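PDB 6KXD: ketosynthase from Streptomyces sp. MSC090213JE08, which pairs with a chain length factor in the highly reducing type II polyketide synthase for ishigamide and extends carrier-bound acyl chains by decarboxylative condensation with malonyl-ACP. Local coordinates for the interface of chains A and B. Numbering follows the deposited sequence. Chains: chain A, Ketosynthase; chain B, Ketosynthase.

Contacts 1, 2 and 3 form one central patch of the ketosynthase/chain length factor heterodimer: the centres of their C-alpha atoms lie about 12 Å (1 to 2), 10 Å (1 to 3) and 7 Å (2 to 3) apart. Contact 1 pairs strand 161-166 of chain A with strand 171-174 of chain B, and the same B strand supplies residues to contacts 2 and 3, which also share A:Thr168, A:Tyr175 and B:Asn171. Contact 4 stands off, 26 to 32 Å from the other centres, where helix 202-210 of chain A meets helix 125-137 of chain B. They join the chains at the sheet core and a distant site.

Contact 1: the interface of chains A and B. Residues chain A 145-146, 165, 167; chain B 120, 173-175.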
ATOM      1  N   ALA A 145      -8.896   0.473  -0.375  1.00 33.69           N
ATOM      2  CA  ALA A 145      -7.956  -0.008   0.582  1.00 36.51           C
ATOM      3  C   ALA A 145      -7.487   1.097   1.544  1.00 33.81           C
ATOM      4  O   ALA A 145      -7.116   0.786   2.657  1.00 35.95           O
ATOM      5  CB  ALA A 145      -6.767  -0.618  -0.148  1.00 39.66           C
ATOM      6  N   GLY A 146      -7.540   2.351   1.110  1.00 34.99           N
ATOM      7  CA  GLY A 146      -7.086   3.485   1.895  1.00 37.44           C
ATOM      8  C   GLY A 146      -7.842   3.547   3.195  1.00 38.92           C
ATOM      9  O   GLY A 146      -7.340   3.985   4.220  1.00 35.65           O
ATOM     10  N   THR A 165      -2.349   3.120   3.566  1.00 33.90           N
ATOM     11  CA  THR A 165      -2.440   1.687   3.395  1.00 32.90           C
ATOM     12  C   THR A 165      -1.417   1.248   2.352  1.00 36.67           C
ATOM     13  O   THR A 165      -1.422   1.765   1.259  1.00 35.22           O
ATOM     14  CB  THR A 165      -3.815   1.279   2.885  1.00 34.60           C
ATOM     15  OG1 THR A 165      -4.693   1.735   3.913  1.00 35.85           O
ATOM     16  CG2 THR A 165      -3.974  -0.214   2.722  1.00 33.32           C
ATOM     17  N   THR A 167      -0.159  -1.510  -0.090  1.00 34.95           N
ATOM     18  CA  THR A 167      -0.800  -2.607  -0.819  1.00 34.89           C
ATOM     19  C   THR A 167       0.293  -3.420  -1.528  1.00 36.28           C
ATOM     20  O   THR A 167       0.273  -3.509  -2.713  1.00 41.74           O
ATOM     21  CB  THR A 167      -1.846  -2.091  -1.797  1.00 36.19           C
ATOM     22  OG1 THR A 167      -1.240  -1.238  -2.766  1.00 36.26           O
ATOM     23  CG2 THR A 167      -2.956  -1.338  -1.072  1.00 35.50           C
TER
ATOM     24  N   ILE B 120      -2.621   4.330  -5.514  1.00 31.85           N
ATOM     25  CA  ILE B 120      -3.782   3.769  -6.189  1.00 34.19           C
ATOM     26  C   ILE B 120      -4.987   4.022  -5.285  1.00 35.81           C
ATOM     27  O   ILE B 120      -4.806   4.489  -4.175  1.00 33.55           O
ATOM     28  CB  ILE B 120      -3.622   2.260  -6.431  1.00 33.82           C
ATOM     29  CG1 ILE B 120      -3.429   1.495  -5.121  1.00 36.34           C
ATOM     30  CG2 ILE B 120      -2.500   2.013  -7.423  1.00 34.95           C
ATOM     31  CD1 ILE B 120      -3.484  -0.039  -5.231  1.00 37.98           C
ATOM     32  N   THR B 173       3.524   0.155  -3.291  1.00 32.87           N
ATOM     33  CA  THR B 173       2.276   0.657  -3.755  1.00 32.29           C
ATOM     34  C   THR B 173       1.504   1.077  -2.514  1.00 31.03           C
ATOM     35  O   THR B 173       1.566   0.347  -1.491  1.00 33.05           O
ATOM     36  CB  THR B 173       1.474  -0.389  -4.540  1.00 34.17           C
ATOM     37  OG1 THR B 173       2.363  -0.824  -5.565  1.00 35.71           O
ATOM     38  CG2 THR B 173       0.212   0.151  -5.161  1.00 34.76           C
ATOM     39  N   VAL B 174       0.880   2.245  -2.587  1.00 33.78           N
ATOM     40  CA  VAL B 174       0.127   2.758  -1.458  1.00 34.04           C
ATOM     41  C   VAL B 174      -1.247   3.100  -2.010  1.00 33.74           C
ATOM     42  O   VAL B 174      -1.430   3.422  -3.140  1.00 32.25           O
ATOM     43  CB  VAL B 174       0.771   3.967  -0.749  1.00 32.29           C
ATOM     44  CG1 VAL B 174       2.099   3.593  -0.121  1.00 33.15           C
ATOM     45  CG2 VAL B 174       0.889   5.174  -1.677  1.00 33.99           C
ATOM     46  N   ALA B 175      -2.260   2.935  -1.170  1.00 34.10           N
ATOM     47  CA  ALA B 175      -3.586   3.241  -1.584  1.00 32.85           C
ATOM     48  C   ALA B 175      -3.893   4.654  -1.095  1.00 38.48           C
ATOM     49  O   ALA B 175      -2.994   5.392  -0.807  1.00 40.05           O
ATOM     50  CB  ALA B 175      -4.550   2.222  -1.015  1.00 36.65           C
TER
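A:Thr165 and B:Ala175 meet through their backbones: the amide N of B:Ala175 donates to the carbonyl O of A:Thr165 at 2.8 Å, nearly along the C=O axis. The next rung runs the other way, with A:Thr167 N donating to B:Thr173 O at 2.9 Å. Rising residue numbers on one chain match falling ones on the other, which is the register of an antiparallel strand pair.

From CB, the side chain of A:Thr167 forks into two branches that serve different neighbours. With chi1 at 61°, hydroxyl OG1 sits between the backbone N and the carbonyl carbon, turned toward B:Thr173, where it lies 3.4 Å from CB; its bond to B:Thr173 O is weak at best. B:Ile120 approaches the same hydroxyl with its terminal methyl CD1, 3.5 Å away. The other branch, methyl CG2, packs 3.9 Å from the B:Ala175 CB methyl. That small methyl also meets A:Ala145 CB at 3.7 Å. Behind it, A:Thr165 OG1 donates to A:Ala145 O at 2.9 Å from above the carbonyl plane, tying the strand to the neighbouring loop.

This pairing carries the beta-sheet across the dimer, as in thiolase-fold ketosynthases, just ahead of the nucleophilic cysteine of chain A.

Contact 2: the interface of chains A and B. Residues chain A 168, 175, 264, 396, 398; chain B 155, 159, 171.
B:Asn171, which hides 45 Å² against chain A, opens strand 171-174 of chain B in this thiolase-fold beta-ketoacyl synthase heterodimer. Its carbonyl O takes a 2.6 Å hydrogen bond from the phenol OH of A:Tyr175, tilted 21° from the carbonyl plane. Water 1 joins that same phenol to B:Asn171 N. The side chain, with CG anti to the backbone N (chi1 -164°), leads away toward A:Asn398, whose ND2 donates to OD1 at 3.0 Å from above the plane of the B:Asn171 amide. The two side chains cross at about a right angle, and water 2 bridges their OD1 atoms. Where the B:Asn171 chain starts, its CB rests 3.7 Å from A:Cys264 CB.

B:Asn155 comes at A:Asn398 from the opposite direction, the two amides turned 84° to each other. Its ND2 makes a weak bond of 3.0 Å to A:Asn398 OD1, the oxygen that water 2 also holds at 2.8 Å. The amide carbon CG of B:Asn155 lies 3.6 Å from the methyl CB of A:Ala396.

B:Gly159, in helix 156-165, lacks a side chain and lets A:Ala396 CB approach its CA to 3.6 Å. Water 3 links the carbonyl oxygens of this pair.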
ATOM      1  N   THR A 168       1.240  -3.922  -0.750  1.00 36.57           N
ATOM      2  CA  THR A 168       2.315  -4.764  -1.267  1.00 39.62           C
ATOM      3  C   THR A 168       2.061  -6.211  -0.822  1.00 43.41           C
ATOM      4  O   THR A 168       3.002  -6.995  -0.482  1.00 39.53           O
ATOM      5  CB  THR A 168       3.675  -4.204  -0.848  1.00 37.71           C
ATOM      6  OG1 THR A 168       3.738  -4.175   0.577  1.00 36.17           O
ATOM      7  CG2 THR A 168       3.955  -2.825  -1.399  1.00 36.50           C
ATOM      8  N   TYR A 175       6.468  -3.941   5.156  1.00 36.41           N
ATOM      9  CA  TYR A 175       6.608  -2.592   4.566  1.00 38.31           C
ATOM     10  C   TYR A 175       6.109  -1.538   5.540  1.00 37.46           C
ATOM     11  O   TYR A 175       6.708  -0.454   5.686  1.00 39.05           O
ATOM     12  CB  TYR A 175       5.790  -2.416   3.307  1.00 36.40           C
ATOM     13  CG  TYR A 175       6.453  -2.880   2.045  1.00 38.15           C
ATOM     14  CD1 TYR A 175       6.649  -4.227   1.788  1.00 35.04           C
ATOM     15  CD2 TYR A 175       6.832  -1.964   1.087  1.00 38.09           C
ATOM     16  CE1 TYR A 175       7.224  -4.636   0.600  1.00 36.35           C
ATOM     17  CE2 TYR A 175       7.385  -2.360  -0.106  1.00 37.77           C
ATOM     18  CZ  TYR A 175       7.579  -3.705  -0.353  1.00 36.64           C
ATOM     19  OH  TYR A 175       8.145  -4.053  -1.550  1.00 37.19           O
ATOM     20  N   CYS A 264      13.268  -5.305  -4.799  1.00 37.51           N
ATOM     21  CA  CYS A 264      12.407  -5.661  -5.783  1.00 38.40           C
ATOM     22  C   CYS A 264      13.124  -6.632  -6.712  1.00 37.16           C
ATOM     23  O   CYS A 264      14.264  -6.387  -7.169  1.00 36.46           O
ATOM     24  CB  CYS A 264      11.892  -4.449  -6.546  1.00 39.51           C
ATOM     25  SG  CYS A 264      10.700  -4.937  -7.795  1.00 40.61           S
ATOM     26  N   ALA A 396       4.576  -9.201  -7.620  1.00 39.13           N
ATOM     27  CA  ALA A 396       5.337  -8.027  -8.184  1.00 41.11           C
ATOM     28  C   ALA A 396       6.790  -7.929  -7.657  1.00 41.34           C
ATOM     29  O   ALA A 396       7.409  -6.845  -7.642  1.00 39.72           O
ATOM     30  CB  ALA A 396       4.562  -6.760  -7.899  1.00 43.42           C
ATOM     31  N   ASN A 398       8.024  -7.997  -4.698  1.00 36.36           N
ATOM     32  CA  ASN A 398       8.177  -7.106  -3.626  1.00 36.80           C
ATOM     33  C   ASN A 398       8.668  -7.905  -2.428  1.00 44.44           C
ATOM     34  O   ASN A 398       7.956  -8.810  -1.976  1.00 43.20           O
ATOM     35  CB  ASN A 398       6.845  -6.468  -3.262  1.00 39.09           C
ATOM     36  CG  ASN A 398       6.403  -5.357  -4.199  1.00 41.97           C
ATOM     37  OD1 ASN A 398       5.471  -4.661  -3.849  1.00 38.50           O
ATOM     38  ND2 ASN A 398       7.058  -5.139  -5.333  1.00 38.34           N
TER
ATOM     39  N   ASN B 155      -0.248  -4.272  -6.285  1.00 36.12           N
ATOM     40  CA  ASN B 155       1.076  -3.789  -6.456  1.00 36.15           C
ATOM     41  C   ASN B 155       1.587  -4.110  -7.856  1.00 34.53           C
ATOM     42  O   ASN B 155       2.749  -3.887  -8.136  1.00 34.36           O
ATOM     43  CB  ASN B 155       2.012  -4.304  -5.374  1.00 35.11           C
ATOM     44  CG  ASN B 155       2.173  -5.807  -5.357  1.00 34.28           C
ATOM     45  OD1 ASN B 155       1.415  -6.516  -6.053  1.00 37.35           O
ATOM     46  ND2 ASN B 155       3.093  -6.273  -4.535  1.00 38.90           N
ATOM     47  N   GLY B 159       5.287  -3.064  -9.602  1.00 35.69           N
ATOM     48  CA  GLY B 159       6.124  -4.223  -9.885  1.00 37.46           C
ATOM     49  C   GLY B 159       6.450  -4.331 -11.361  1.00 35.57           C
ATOM     50  O   GLY B 159       7.610  -4.619 -11.727  1.00 35.74           O
ATOM     51  N   ASN B 171      10.172  -1.017  -3.861  1.00 37.23           N
ATOM     52  CA  ASN B 171       9.049  -1.047  -4.749  1.00 35.61           C
ATOM     53  C   ASN B 171       7.791  -1.117  -3.897  1.00 39.36           C
ATOM     54  O   ASN B 171       7.565  -2.138  -3.284  1.00 34.82           O
ATOM     55  CB  ASN B 171       9.116  -2.233  -5.687  1.00 36.75           C
ATOM     56  CG  ASN B 171       8.179  -2.070  -6.853  1.00 39.96           C
ATOM     57  OD1 ASN B 171       7.039  -2.516  -6.791  1.00 37.62           O
ATOM     58  ND2 ASN B 171       8.682  -1.480  -7.930  1.00 35.44           N
TER
HETATM   59  O   HOH W   1      10.677  -3.436  -2.392  1.00 38.55           O
HETATM   60  O   HOH W   2       4.734  -2.213  -4.989  1.00 38.76           O
HETATM   61  O   HOH W   3       8.753  -6.522  -9.883  1.00 39.77           O

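Contact 3: the interface of chains A and B. Residues chain A 166, 168, 175, 262; chain B 171-172, 187, 191.
B:Thr172 meets the ring of A:Tyr175 at its edge: hydroxyl OG1 lies in the ring plane, 3.2 Å from CE2, while the side chains run antiparallel alongside each other.

The polar links run on from that hydroxyl. B:Thr172 OG1 is hydrogen-bonded to the phenol OH of B:Tyr187 at 2.8 Å, and water 4 carries the chain across the interface, standing 2.7 Å from B:Tyr187 OH and 2.8 Å from the carbonyl O of A:Tyr175. The CG of B:Tyr187 is anti to the backbone N (chi1 178°), a setting that extends the ring from helix 180-193 until its OH reaches this junction.

Apolar contacts flank the polar line. Methyl CG2 of B:Thr172 packs 4.0 Å from A:Val166 CG1, and B:Thr172 CA lies 3.9 Å from A:Thr168 CG2. Farther along helix 180-193, A:Leu262 CD1 meets B:Leu191 CD2 at 3.8 Å, crossing at about a right angle. A:Leu262 CD2 lies over the centre of one face of the A:Tyr175 ring and A:Thr168 OG1 toward the rim of the other, so chain A holds both sides.

The site fastens helix 172-185 of chain A, which follows the nucleophilic cysteine, to strand 171-174 and helix 180-193 of chain B, and may steady the active-site elbow.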
ATOM      1  N   VAL A 166      -0.562   0.314   2.746  1.00 34.04           N
ATOM      2  CA  VAL A 166       0.441  -0.212   1.869  1.00 35.90           C
ATOM      3  C   VAL A 166      -0.118  -1.494   1.227  1.00 39.41           C
ATOM      4  O   VAL A 166      -0.473  -2.468   1.888  1.00 39.23           O
ATOM      5  CB  VAL A 166       1.762  -0.415   2.612  1.00 36.61           C
ATOM      6  CG1 VAL A 166       2.782  -1.037   1.682  1.00 32.88           C
ATOM      7  CG2 VAL A 166       2.269   0.927   3.167  1.00 39.84           C
ATOM      8  N   THR A 168       1.240  -3.922  -0.750  1.00 36.57           N
ATOM      9  CA  THR A 168       2.315  -4.764  -1.267  1.00 39.62           C
ATOM     10  C   THR A 168       2.061  -6.211  -0.822  1.00 43.41           C
ATOM     11  O   THR A 168       3.002  -6.995  -0.482  1.00 39.53           O
ATOM     12  CB  THR A 168       3.675  -4.204  -0.848  1.00 37.71           C
ATOM     13  OG1 THR A 168       3.738  -4.175   0.577  1.00 36.17           O
ATOM     14  CG2 THR A 168       3.955  -2.825  -1.399  1.00 36.50           C
ATOM     15  N   TYR A 175       6.468  -3.941   5.156  1.00 36.41           N
ATOM     16  CA  TYR A 175       6.608  -2.592   4.566  1.00 38.31           C
ATOM     17  C   TYR A 175       6.109  -1.538   5.540  1.00 37.46           C
ATOM     18  O   TYR A 175       6.708  -0.454   5.686  1.00 39.05           O
ATOM     19  CB  TYR A 175       5.790  -2.416   3.307  1.00 36.40           C
ATOM     20  CG  TYR A 175       6.453  -2.880   2.045  1.00 38.15           C
ATOM     21  CD1 TYR A 175       6.649  -4.227   1.788  1.00 35.04           C
ATOM     22  CD2 TYR A 175       6.832  -1.964   1.087  1.00 38.09           C
ATOM     23  CE1 TYR A 175       7.224  -4.636   0.600  1.00 36.35           C
ATOM     24  CE2 TYR A 175       7.385  -2.360  -0.106  1.00 37.77           C
ATOM     25  CZ  TYR A 175       7.579  -3.705  -0.353  1.00 36.64           C
ATOM     26  OH  TYR A 175       8.145  -4.053  -1.550  1.00 37.19           O
ATOM     27  N   LEU A 262      14.138  -3.425   1.771  1.00 40.24           N
ATOM     28  CA  LEU A 262      13.216  -3.587   0.696  1.00 40.63           C
ATOM     29  C   LEU A 262      14.060  -3.852  -0.518  1.00 41.61           C
ATOM     30  O   LEU A 262      15.023  -3.130  -0.765  1.00 44.59           O
ATOM     31  CB  LEU A 262      12.420  -2.297   0.473  1.00 37.56           C
ATOM     32  CG  LEU A 262      11.512  -1.893   1.627  1.00 41.86           C
ATOM     33  CD1 LEU A 262      10.813  -0.586   1.284  1.00 39.35           C
ATOM     34  CD2 LEU A 262      10.479  -2.986   1.904  1.00 40.90           C
TER
ATOM     35  N   ASN B 171      10.172  -1.017  -3.861  1.00 37.23           N
ATOM     36  CA  ASN B 171       9.049  -1.047  -4.749  1.00 35.61           C
ATOM     37  C   ASN B 171       7.791  -1.117  -3.897  1.00 39.36           C
ATOM     38  O   ASN B 171       7.565  -2.138  -3.284  1.00 34.82           O
ATOM     39  CB  ASN B 171       9.116  -2.233  -5.687  1.00 36.75           C
ATOM     40  CG  ASN B 171       8.179  -2.070  -6.853  1.00 39.96           C
ATOM     41  OD1 ASN B 171       7.039  -2.516  -6.791  1.00 37.62           O
ATOM     42  ND2 ASN B 171       8.682  -1.480  -7.930  1.00 35.44           N
ATOM     43  N   THR B 172       7.028  -0.019  -3.874  1.00 33.84           N
ATOM     44  CA  THR B 172       5.928   0.093  -2.980  1.00 37.10           C
ATOM     45  C   THR B 172       4.702   0.592  -3.752  1.00 34.28           C
ATOM     46  O   THR B 172       4.773   1.344  -4.708  1.00 33.50           O
ATOM     47  CB  THR B 172       6.255   1.047  -1.832  1.00 35.86           C
ATOM     48  OG1 THR B 172       7.483   0.624  -1.254  1.00 36.00           O
ATOM     49  CG2 THR B 172       5.183   1.058  -0.765  1.00 34.60           C
ATOM     50  N   TYR B 187       6.045   9.143   1.387  1.00 37.10           N
ATOM     51  CA  TYR B 187       6.706   7.906   1.587  1.00 37.37           C
ATOM     52  C   TYR B 187       8.119   7.962   0.975  1.00 35.85           C
ATOM     53  O   TYR B 187       9.126   7.629   1.635  1.00 39.05           O
ATOM     54  CB  TYR B 187       5.814   6.805   0.994  1.00 38.12           C
ATOM     55  CG  TYR B 187       6.390   5.422   1.090  1.00 37.38           C
ATOM     56  CD1 TYR B 187       6.145   4.617   2.184  1.00 35.10           C
ATOM     57  CD2 TYR B 187       7.188   4.922   0.094  1.00 37.20           C
ATOM     58  CE1 TYR B 187       6.642   3.335   2.262  1.00 37.17           C
ATOM     59  CE2 TYR B 187       7.721   3.652   0.177  1.00 34.55           C
ATOM     60  CZ  TYR B 187       7.480   2.861   1.280  1.00 33.86           C
ATOM     61  OH  TYR B 187       7.985   1.573   1.366  1.00 36.09           O
ATOM     62  N   LEU B 191      11.700   7.641   2.907  1.00 40.23           N
ATOM     63  CA  LEU B 191      12.667   6.577   2.604  1.00 40.31           C
ATOM     64  C   LEU B 191      13.974   7.149   2.059  1.00 43.49           C
ATOM     65  O   LEU B 191      15.050   6.622   2.405  1.00 43.17           O
ATOM     66  CB  LEU B 191      12.073   5.528   1.661  1.00 39.33           C
ATOM     67  CG  LEU B 191      11.455   4.360   2.431  1.00 38.19           C
ATOM     68  CD1 LEU B 191      10.223   4.790   3.234  1.00 39.43           C
ATOM     69  CD2 LEU B 191      11.108   3.203   1.508  1.00 43.25           C
TER
HETATM   70  O   HOH W   4       8.369   0.782   3.873  1.00 37.83           O
HETATM   71  O   HOH W   5      10.677  -3.436  -2.392  1.00 38.55           O

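Contact 4: the interface of chains A and B. Residues chain A 48-50, 202, 206; chain B 135-136, 141.
B:Ser135 OG is held from both chains: A:Arg202 NE donates to it at 2.7 Å, and the serine in turn donates to B:Pro141 O at 2.7 Å. The guanidinium approach is imperfect, for OG lies 29° out of its plane. A:Arg202 NH2 adds a weak bond to the backbone O of B:Ser135 at 2.9 Å. Reach explains the pairing: the arginine chain is extended from CG to NE, with chi1 at 173°.

The same guanidinium stacks on the B:Tyr136 ring, their planes only 16° apart, with CE1 of the tyrosine 3.4 Å above the guanidinium centre. This is a cation-pi arrangement, NE being 3.8 Å from the ring centroid. On the opposite guanidinium face, more loosely, stands A:Phe50 CE2.

A:Phe50 offers one of its faces to B:Pro141, whose CG sits over the ring centre, 3.3 Å from the centroid. A:Ala206 CB lies at the edge of that ring, in its plane, and is 3.5 Å from B:Pro141 O.

In the fold, A:Arg202 begins helix 202-210 and meets the C-terminal end of B helix 125-137, while the loop carrying B:Pro141 lies against the A:Glu48 to A:Phe50 loop, far from the central strand pairing.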
ATOM      1  N   GLU A  48     -19.111 -23.996  -2.535  1.00 60.73           N
ATOM      2  CA  GLU A  48     -19.670 -24.867  -3.559  1.00 63.41           C
ATOM      3  C   GLU A  48     -18.847 -24.728  -4.841  1.00 65.10           C
ATOM      4  O   GLU A  48     -18.810 -23.666  -5.458  1.00 59.67           O
ATOM      5  CB  GLU A  48     -21.125 -24.485  -3.870  1.00 74.17           C
ATOM      6  CG  GLU A  48     -21.724 -25.158  -5.108  1.00 79.63           C
ATOM      7  CD  GLU A  48     -22.993 -24.527  -5.683  1.00 87.95           C
ATOM      8  OE1 GLU A  48     -23.343 -24.842  -6.845  1.00 91.94           O
ATOM      9  OE2 GLU A  48     -23.638 -23.721  -4.981  1.00 90.19           O
ATOM     10  N   GLY A  49     -18.242 -25.832  -5.277  1.00 56.49           N
ATOM     11  CA  GLY A  49     -17.739 -25.902  -6.633  1.00 53.27           C
ATOM     12  C   GLY A  49     -16.226 -25.843  -6.662  1.00 52.85           C
ATOM     13  O   GLY A  49     -15.637 -26.105  -7.683  1.00 53.21           O
ATOM     14  N   PHE A  50     -15.619 -25.467  -5.533  1.00 54.78           N
ATOM     15  CA  PHE A  50     -14.168 -25.332  -5.416  1.00 61.40           C
ATOM     16  C   PHE A  50     -13.528 -26.697  -5.153  1.00 64.71           C
ATOM     17  O   PHE A  50     -12.291 -26.809  -5.196  1.00 58.13           O
ATOM     18  CB  PHE A  50     -13.798 -24.380  -4.268  1.00 59.60           C
ATOM     19  CG  PHE A  50     -13.950 -22.923  -4.604  1.00 52.19           C
ATOM     20  CD1 PHE A  50     -12.925 -22.254  -5.244  1.00 53.16           C
ATOM     21  CD2 PHE A  50     -15.100 -22.214  -4.281  1.00 51.54           C
ATOM     22  CE1 PHE A  50     -13.056 -20.914  -5.567  1.00 54.57           C
ATOM     23  CE2 PHE A  50     -15.220 -20.870  -4.600  1.00 52.13           C
ATOM     24  CZ  PHE A  50     -14.210 -20.231  -5.273  1.00 51.68           C
ATOM     25  N   ARG A 202     -13.584 -14.869  -1.527  1.00 43.98           N
ATOM     26  CA  ARG A 202     -13.682 -15.751  -2.661  1.00 48.42           C
ATOM     27  C   ARG A 202     -12.569 -15.424  -3.672  1.00 52.19           C
ATOM     28  O   ARG A 202     -11.957 -16.336  -4.222  1.00 46.88           O
ATOM     29  CB  ARG A 202     -15.077 -15.616  -3.242  1.00 50.53           C
ATOM     30  CG  ARG A 202     -15.294 -16.355  -4.543  1.00 53.28           C
ATOM     31  CD  ARG A 202     -16.663 -15.955  -5.051  1.00 58.34           C
ATOM     32  NE  ARG A 202     -17.039 -16.758  -6.197  1.00 63.82           N
ATOM     33  CZ  ARG A 202     -17.984 -17.683  -6.192  1.00 61.70           C
ATOM     34  NH1 ARG A 202     -18.510 -18.109  -5.055  1.00 63.62           N
ATOM     35  NH2 ARG A 202     -18.442 -18.127  -7.344  1.00 55.89           N
ATOM     36  N   ALA A 206     -10.188 -18.468  -4.868  1.00 44.07           N
ATOM     37  CA  ALA A 206     -10.263 -18.815  -6.282  1.00 47.70           C
ATOM     38  C   ALA A 206      -8.939 -18.550  -6.996  1.00 49.89           C
ATOM     39  O   ALA A 206      -8.507 -19.355  -7.832  1.00 46.12           O
ATOM     40  CB  ALA A 206     -11.372 -18.068  -6.939  1.00 45.82           C
TER
ATOM     41  N   SER B 135     -15.754 -16.198 -11.823  1.00 45.45           N
ATOM     42  CA  SER B 135     -15.890 -17.053 -10.720  1.00 47.10           C
ATOM     43  C   SER B 135     -17.364 -17.405 -10.493  1.00 49.30           C
ATOM     44  O   SER B 135     -17.658 -18.503 -10.119  1.00 47.52           O
ATOM     45  CB  SER B 135     -15.344 -16.402  -9.497  1.00 49.82           C
ATOM     46  OG  SER B 135     -15.534 -17.225  -8.372  1.00 52.01           O
ATOM     47  N   TYR B 136     -18.248 -16.430 -10.665  1.00 47.19           N
ATOM     48  CA  TYR B 136     -19.668 -16.629 -10.344  1.00 57.76           C
ATOM     49  C   TYR B 136     -20.395 -17.357 -11.481  1.00 57.69           C
ATOM     50  O   TYR B 136     -21.326 -18.104 -11.211  1.00 68.87           O
ATOM     51  CB  TYR B 136     -20.364 -15.305 -10.019  1.00 53.31           C
ATOM     52  CG  TYR B 136     -20.128 -14.845  -8.602  1.00 55.26           C
ATOM     53  CD1 TYR B 136     -20.580 -15.593  -7.524  1.00 58.96           C
ATOM     54  CD2 TYR B 136     -19.430 -13.676  -8.327  1.00 54.40           C
ATOM     55  CE1 TYR B 136     -20.360 -15.197  -6.212  1.00 61.08           C
ATOM     56  CE2 TYR B 136     -19.186 -13.278  -7.026  1.00 51.78           C
ATOM     57  CZ  TYR B 136     -19.656 -14.028  -5.963  1.00 62.48           C
ATOM     58  OH  TYR B 136     -19.435 -13.617  -4.679  1.00 54.37           O
ATOM     59  N   PRO B 141     -16.066 -22.230  -9.774  1.00 56.26           N
ATOM     60  CA  PRO B 141     -15.804 -20.867  -9.291  1.00 51.50           C
ATOM     61  C   PRO B 141     -14.326 -20.428  -9.309  1.00 59.77           C
ATOM     62  O   PRO B 141     -13.991 -19.341  -8.816  1.00 56.14           O
ATOM     63  CB  PRO B 141     -16.337 -20.927  -7.853  1.00 54.89           C
ATOM     64  CG  PRO B 141     -16.075 -22.345  -7.429  1.00 57.46           C
ATOM     65  CD  PRO B 141     -16.344 -23.167  -8.677  1.00 52.56           C
TER